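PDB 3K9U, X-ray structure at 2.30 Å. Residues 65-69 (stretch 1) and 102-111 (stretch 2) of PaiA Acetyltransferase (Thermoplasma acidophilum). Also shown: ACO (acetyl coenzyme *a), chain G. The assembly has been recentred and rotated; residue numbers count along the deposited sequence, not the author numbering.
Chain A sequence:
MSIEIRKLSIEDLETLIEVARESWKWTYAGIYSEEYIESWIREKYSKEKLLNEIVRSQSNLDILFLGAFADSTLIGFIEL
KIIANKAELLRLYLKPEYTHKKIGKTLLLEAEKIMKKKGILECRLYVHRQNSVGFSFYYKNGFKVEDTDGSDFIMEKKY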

ATOM      1  N   PHE A  65      15.404 -13.681  13.566  1.00 21.87           N
ATOM      2  CA  PHE A  65      15.226 -13.473  12.135  1.00 21.43           C
ATOM      3  C   PHE A  65      13.943 -14.215  11.764  1.00 20.62           C
ATOM      4  O   PHE A  65      13.930 -15.442  11.580  1.00 18.81           O
ATOM      5  CB  PHE A  65      16.483 -13.979  11.404  1.00 21.96           C
ATOM      6  CG  PHE A  65      16.702 -13.423  10.001  1.00 23.17           C
ATOM      7  CD1 PHE A  65      16.098 -12.262   9.548  1.00 26.73           C
ATOM      8  CD2 PHE A  65      17.602 -14.056   9.162  1.00 25.04           C
ATOM      9  CE1 PHE A  65      16.350 -11.787   8.259  1.00 30.66           C
ATOM     10  CE2 PHE A  65      17.877 -13.582   7.884  1.00 27.07           C
ATOM     11  CZ  PHE A  65      17.250 -12.456   7.423  1.00 28.31           C
ATOM     12  N   LEU A  66      12.853 -13.444  11.691  1.00 20.54           N
ATOM     13  CA  LEU A  66      11.504 -13.999  11.556  1.00 20.18           C
ATOM     14  C   LEU A  66      10.859 -13.557  10.255  1.00 20.08           C
ATOM     15  O   LEU A  66      11.120 -12.466   9.776  1.00 19.60           O
ATOM     16  CB  LEU A  66      10.622 -13.531  12.715  1.00 20.37           C
ATOM     17  CG  LEU A  66      11.164 -13.563  14.137  1.00 20.82           C
ATOM     18  CD1 LEU A  66      10.218 -12.893  15.110  1.00 23.85           C
ATOM     19  CD2 LEU A  66      11.421 -15.001  14.579  1.00 23.73           C
ATOM     20  N   GLY A  67      10.001 -14.419   9.713  1.00 20.34           N
ATOM     21  CA  GLY A  67       9.193 -14.141   8.538  1.00 19.21           C
ATOM     22  C   GLY A  67       7.713 -14.061   8.880  1.00 20.45           C
ATOM     23  O   GLY A  67       7.239 -14.727   9.823  1.00 19.71           O
ATOM     24  N   ALA A  68       6.994 -13.208   8.136  1.00 20.01           N
ATOM     25  CA  ALA A  68       5.547 -13.165   8.170  1.00 20.10           C
ATOM     26  C   ALA A  68       5.014 -13.922   6.955  1.00 20.20           C
ATOM     27  O   ALA A  68       5.336 -13.589   5.808  1.00 21.37           O
ATOM     28  CB  ALA A  68       5.038 -11.689   8.183  1.00 18.53           C
ATOM     29  N   PHE A  69       4.196 -14.932   7.205  1.00 20.59           N
ATOM     30  CA  PHE A  69       3.620 -15.726   6.140  1.00 22.28           C
ATOM     31  C   PHE A  69       2.104 -15.486   6.057  1.00 23.76           C
ATOM     32  O   PHE A  69       1.369 -15.714   7.024  1.00 25.29           O
ATOM     33  CB  PHE A  69       3.929 -17.205   6.371  1.00 21.92           C
ATOM     34  CG  PHE A  69       5.418 -17.533   6.327  1.00 22.38           C
ATOM     35  CD1 PHE A  69       6.251 -17.234   7.404  1.00 20.75           C
ATOM     36  CD2 PHE A  69       5.978 -18.143   5.216  1.00 22.96           C
ATOM     37  CE1 PHE A  69       7.614 -17.558   7.368  1.00 21.20           C
ATOM     38  CE2 PHE A  69       7.347 -18.469   5.176  1.00 20.95           C
ATOM     39  CZ  PHE A  69       8.160 -18.172   6.244  1.00 18.84           C
ATOM     40  N   LYS A 102      -1.118  -4.041   9.879  1.00 20.63           N
ATOM     41  CA  LYS A 102      -0.625  -4.477  11.198  1.00 21.13           C
ATOM     42  C   LYS A 102       0.227  -5.738  11.164  1.00 21.63           C
ATOM     43  O   LYS A 102       0.506  -6.322  12.229  1.00 21.54           O
ATOM     44  CB  LYS A 102      -1.756  -4.723  12.180  1.00 21.68           C
ATOM     45  CG  LYS A 102      -2.881  -3.712  12.196  1.00 26.18           C
ATOM     46  CD  LYS A 102      -2.766  -2.703  13.319  1.00 30.60           C
ATOM     47  CE  LYS A 102      -3.887  -1.631  13.144  1.00 32.90           C
ATOM     48  NZ  LYS A 102      -3.988  -0.760  14.339  1.00 36.89           N
ATOM     49  N   ILE A 103       0.634  -6.184   9.972  1.00 21.30           N
ATOM     50  CA  ILE A 103       1.574  -7.320   9.870  1.00 20.16           C
ATOM     51  C   ILE A 103       2.935  -6.888  10.402  1.00 19.84           C
ATOM     52  O   ILE A 103       3.647  -7.649  11.038  1.00 21.31           O
ATOM     53  CB  ILE A 103       1.693  -7.836   8.426  1.00 20.46           C
ATOM     54  CG1 ILE A 103       0.303  -8.301   7.916  1.00 21.63           C
ATOM     55  CG2 ILE A 103       2.723  -8.966   8.358  1.00 17.54           C
ATOM     56  CD1 ILE A 103       0.172  -8.493   6.394  1.00 18.30           C
ATOM     57  N   GLY A 104       3.301  -5.650  10.167  1.00 19.75           N
ATOM     58  CA  GLY A 104       4.570  -5.123  10.699  1.00 18.92           C
ATOM     59  C   GLY A 104       4.526  -5.017  12.206  1.00 18.43           C
ATOM     60  O   GLY A 104       5.479  -5.362  12.895  1.00 18.76           O
ATOM     61  N   LYS A 105       3.415  -4.514  12.719  1.00 18.26           N
ATOM     62  CA  LYS A 105       3.200  -4.463  14.138  1.00 18.60           C
ATOM     63  C   LYS A 105       3.292  -5.862  14.723  1.00 19.06           C
ATOM     64  O   LYS A 105       3.829  -6.034  15.813  1.00 19.58           O
ATOM     65  CB  LYS A 105       1.834  -3.872  14.436  1.00 19.23           C
ATOM     66  CG  LYS A 105       1.580  -3.477  15.904  1.00 20.28           C
ATOM     67  CD  LYS A 105       0.224  -2.718  15.974  1.00 24.92           C
ATOM     68  CE  LYS A 105      -0.004  -1.956  17.278  1.00 26.71           C
ATOM     69  NZ  LYS A 105       0.929  -0.826  17.383  1.00 28.44           N
ATOM     70  N   THR A 106       2.777  -6.854  14.003  1.00 18.62           N
ATOM     71  CA  THR A 106       2.795  -8.224  14.482  1.00 18.61           C
ATOM     72  C   THR A 106       4.204  -8.768  14.558  1.00 18.14           C
ATOM     73  O   THR A 106       4.565  -9.392  15.538  1.00 17.63           O
ATOM     74  CB  THR A 106       1.949  -9.124  13.605  1.00 18.72           C
ATOM     75  OG1 THR A 106       0.634  -8.579  13.553  1.00 21.53           O
ATOM     76  CG2 THR A 106       1.881 -10.560  14.167  1.00 17.32           C
ATOM     77  N   LEU A 107       5.011  -8.489  13.537  1.00 18.43           N
ATOM     78  CA  LEU A 107       6.416  -8.865  13.560  1.00 18.94           C
ATOM     79  C   LEU A 107       7.120  -8.208  14.749  1.00 18.62           C
ATOM     80  O   LEU A 107       7.782  -8.888  15.528  1.00 19.82           O
ATOM     81  CB  LEU A 107       7.121  -8.493  12.237  1.00 18.82           C
ATOM     82  CG  LEU A 107       6.933  -9.501  11.110  1.00 18.12           C
ATOM     83  CD1 LEU A 107       7.296  -8.904   9.740  1.00 13.91           C
ATOM     84  CD2 LEU A 107       7.732 -10.740  11.369  1.00 15.29           C
ATOM     85  N   LEU A 108       6.939  -6.898  14.918  1.00 18.94           N
ATOM     86  CA  LEU A 108       7.500  -6.194  16.082  1.00 19.60           C
ATOM     87  C   LEU A 108       7.046  -6.777  17.409  1.00 19.29           C
ATOM     88  O   LEU A 108       7.856  -6.939  18.343  1.00 20.83           O
ATOM     89  CB  LEU A 108       7.128  -4.723  16.055  1.00 20.58           C
ATOM     90  CG  LEU A 108       7.779  -3.822  17.113  1.00 22.82           C
ATOM     91  CD1 LEU A 108       9.338  -3.829  17.016  1.00 23.59           C
ATOM     92  CD2 LEU A 108       7.230  -2.401  16.966  1.00 22.85           C
ATOM     93  N   LEU A 109       5.763  -7.106  17.512  1.00 18.66           N
ATOM     94  CA  LEU A 109       5.253  -7.657  18.767  1.00 19.99           C
ATOM     95  C   LEU A 109       5.834  -9.043  19.101  1.00 20.72           C
ATOM     96  O   LEU A 109       6.072  -9.346  20.273  1.00 21.14           O
ATOM     97  CB  LEU A 109       3.730  -7.660  18.802  1.00 19.11           C
ATOM     98  CG  LEU A 109       3.126  -6.252  19.051  1.00 21.83           C
ATOM     99  CD1 LEU A 109       1.620  -6.228  18.748  1.00 17.14           C
ATOM    100  CD2 LEU A 109       3.417  -5.776  20.509  1.00 14.71           C
ATOM    101  N   GLU A 110       6.101  -9.852  18.075  1.00 21.54           N
ATOM    102  CA  GLU A 110       6.706 -11.165  18.287  1.00 22.31           C
ATOM    103  C   GLU A 110       8.138 -11.013  18.749  1.00 21.26           C
ATOM    104  O   GLU A 110       8.579 -11.692  19.676  1.00 21.47           O
ATOM    105  CB  GLU A 110       6.666 -12.017  17.012  1.00 23.01           C
ATOM    106  CG  GLU A 110       5.304 -12.612  16.731  1.00 28.02           C
ATOM    107  CD  GLU A 110       4.845 -13.537  17.854  1.00 31.07           C
ATOM    108  OE1 GLU A 110       5.562 -14.514  18.202  1.00 32.02           O
ATOM    109  OE2 GLU A 110       3.775 -13.260  18.399  1.00 35.65           O
ATOM    110  N   ALA A 111       8.861 -10.104  18.113  1.00 20.65           N
ATOM    111  CA  ALA A 111      10.222  -9.805  18.555  1.00 20.16           C
ATOM    112  C   ALA A 111      10.212  -9.346  20.008  1.00 20.56           C
ATOM    113  O   ALA A 111      10.954  -9.884  20.816  1.00 20.90           O
ATOM    114  CB  ALA A 111      10.883  -8.752  17.670  1.00 18.77           C
TER
HETATM  115  N1A ACO G 164       1.665   4.172   3.228  1.00 21.12           N
HETATM  116  C2A ACO G 164       1.934   5.127   4.150  1.00 22.95           C
HETATM  117  N3A ACO G 164       2.134   4.841   5.450  1.00 24.34           N
HETATM  118  C4A ACO G 164       2.116   3.574   5.902  1.00 20.55           C
HETATM  119  C5A ACO G 164       1.834   2.520   4.931  1.00 21.31           C
HETATM  120  C6A ACO G 164       1.615   2.888   3.522  1.00 19.48           C
HETATM  121  N6A ACO G 164       1.341   1.962   2.570  1.00 21.44           N
HETATM  122  N7A ACO G 164       1.856   1.379   5.595  1.00 20.76           N
HETATM  123  C8A ACO G 164       2.112   1.670   6.881  1.00 20.79           C
HETATM  124  N9A ACO G 164       2.296   2.983   7.077  1.00 21.06           N
HETATM  125  C1B ACO G 164       2.569   3.601   8.415  1.00 21.34           C
HETATM  126  C2B ACO G 164       1.584   4.697   8.825  1.00 20.85           C
HETATM  127  O2B ACO G 164       2.184   5.631   9.761  1.00 25.06           O
HETATM  128  C3B ACO G 164       0.474   3.956   9.511  1.00 23.55           C
HETATM  129  O3B ACO G 164      -0.244   4.803  10.428  1.00 24.00           O
HETATM  130  P3B ACO G 164      -1.603   5.513   9.865  1.00 22.96           P
HETATM  131  O7A ACO G 164      -2.578   4.408   9.917  1.00 20.13           O
HETATM  132  O8A ACO G 164      -1.236   5.973   8.459  1.00 21.93           O
HETATM  133  O9A ACO G 164      -1.763   6.628  10.885  1.00 24.33           O
HETATM  134  C4B ACO G 164       1.172   2.759  10.131  1.00 22.74           C
HETATM  135  O4B ACO G 164       2.424   2.620   9.445  1.00 22.63           O
HETATM  136  C5B ACO G 164       0.389   1.469  10.010  1.00 22.39           C
HETATM  137  O5B ACO G 164       0.840   0.487  10.955  1.00 22.16           O
HETATM  138  P1A ACO G 164       1.001  -1.060  10.535  1.00 20.66           P
HETATM  139  O1A ACO G 164      -0.197  -1.510   9.712  1.00 21.49           O
HETATM  140  O2A ACO G 164       1.384  -1.869  11.745  1.00 21.12           O
HETATM  141  O3A ACO G 164       2.293  -0.914   9.560  1.00 20.63           O
HETATM  142  P2A ACO G 164       2.793  -2.097   8.564  1.00 19.50           P
HETATM  143  O4A ACO G 164       2.664  -1.545   7.164  1.00 17.13           O
HETATM  144  O5A ACO G 164       2.164  -3.432   8.947  1.00 18.44           O
HETATM  145  O6A ACO G 164       4.337  -2.200   8.920  1.00 18.27           O
HETATM  146  CBP ACO G 164       6.299  -1.218   7.980  1.00 19.04           C
HETATM  147  CCP ACO G 164       5.168  -1.045   8.978  1.00 18.22           C
HETATM  148  CDP ACO G 164       7.245  -0.037   8.078  1.00 16.68           C
HETATM  149  CEP ACO G 164       7.053  -2.483   8.380  1.00 18.57           C
HETATM  150  CAP ACO G 164       5.743  -1.373   6.545  1.00 19.13           C
HETATM  151  OAP ACO G 164       4.895  -0.277   6.180  1.00 24.45           O
HETATM  152  C9P ACO G 164       6.813  -1.520   5.499  1.00 19.27           C
HETATM  153  O9P ACO G 164       7.326  -2.608   5.313  1.00 19.14           O
HETATM  154  N8P ACO G 164       7.155  -0.430   4.853  1.00 21.63           N
HETATM  155  C7P ACO G 164       8.215  -0.365   3.872  1.00 24.60           C
HETATM  156  C6P ACO G 164       9.595  -0.736   4.392  1.00 25.14           C
HETATM  157  C5P ACO G 164      10.089   0.103   5.552  1.00 28.25           C
HETATM  158  O5P ACO G 164       9.957   1.318   5.587  1.00 30.80           O
HETATM  159  N4P ACO G 164      10.728  -0.561   6.518  1.00 30.37           N
HETATM  160  C3P ACO G 164      11.373   0.125   7.636  1.00 30.14           C
HETATM  161  C2P ACO G 164      12.829   0.407   7.298  1.00 31.95           C
HETATM  162  S1P ACO G 164      13.747   0.980   8.696  1.00 33.48           S
HETATM  163  C   ACO G 164      14.465  -0.420   9.318  0.70 34.14           C
HETATM  164  O   ACO G 164      14.348  -1.465   8.690  0.70 33.49           O
HETATM  165  CH3 ACO G 164      15.267  -0.381  10.606  0.70 33.84           C

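The contact is a helix laid across a strand, and it is held by apolar packing alone: no hydrogen bond joins the two stretches. The strand 65-69 and the helix 103-111 run at 145° to one another, closer to antiparallel than to parallel, with their axes 9.2 Å apart at closest approach. Strand alternation sets the first rule. Leu-66 and Ala-68 direct their CA-to-CB bonds toward the helix, while that of Phe-69 points away. On the helix, Ile-103, Leu-107 and Glu-110 point toward the strand, at the three- and four-residue spacing that keeps one face of a helix on a single surface.

Where the backbones come nearest, the strand residue is small. Ala-68 and Leu-107 form the closest backbone register, with CA atoms 6.9 Å apart, and here the strand offers just a methyl group. That methyl is shared by two helix residues one turn apart: Ala-68 CB lies 3.6 Å from Ile-103 CG2 and 3.9 Å from Leu-107 CD1. Ile-103 has chi1 at -59° (m) and chi2 at 164° (t); its CG2 methyl reaches the alanine, while CD1 extends farther from it.

Leu-107 is the hub. With chi1 at -82° (m) and chi2 at 164° (t), its methyls reach two alternate strand residues: CD1 lies nearest Ala-68, and CD2, itself 4.3 Å from Ala-68 CB, also sits 4.2 Å from Leu-66 CB and 4.1 Å from Leu-66 O. The same CD2 is 4.2 Å from Gly-67 C, so the leucine packs on the strand's backbone as well as its side chains. Its chi1 is somewhat displaced from the ideal -60°, yet the m,t combination is an ordinary one for leucine on a helix.

Leu-66 adopts the same m,t pair, with chi1 at -45° and chi2 at 172°, and its CD1 extends along the helix to the next turn. There it lies 4.1 Å from Glu-110 CB and 4.3 Å from Ala-111 N. Glu-110 therefore contributes aliphatic carbon at the border of the contact; its chi1 of -77° and chi2 of -61° (m,m) leave the carboxylate beyond that apolar contact. The CA-to-CB bond of Ala-111 points sideways, and Ala-111 CB comes no nearer than 4.9 Å, to Leu-66 CD1.

Gly-67 has no side chain, and a CB there would point away from the helix and fall 3.0 Å from Phe-69 CE1. The neighbouring phenylalanine, with chi1 at -63° (m), thus occupies the space over the glycine on the other side of the strand.

At the helix start the rules change from packing to anchoring. Thr-106, with chi1 at -56° (m), turns its hydroxyl back onto the preceding turn, where OG1 donates to Lys-102 O at 2.6 Å; Thr-106 N donates to the same oxygen at 2.9 Å. The first turn also grips acetyl coenzyme A, through Lys-102 N to O1A at 2.7 Å and Gly-104 N to O5A at 2.8 Å. A CB on Gly-104 would fall 2.0 Å from ACO O6A, so the bare backbone leaves room for the pyrophosphate.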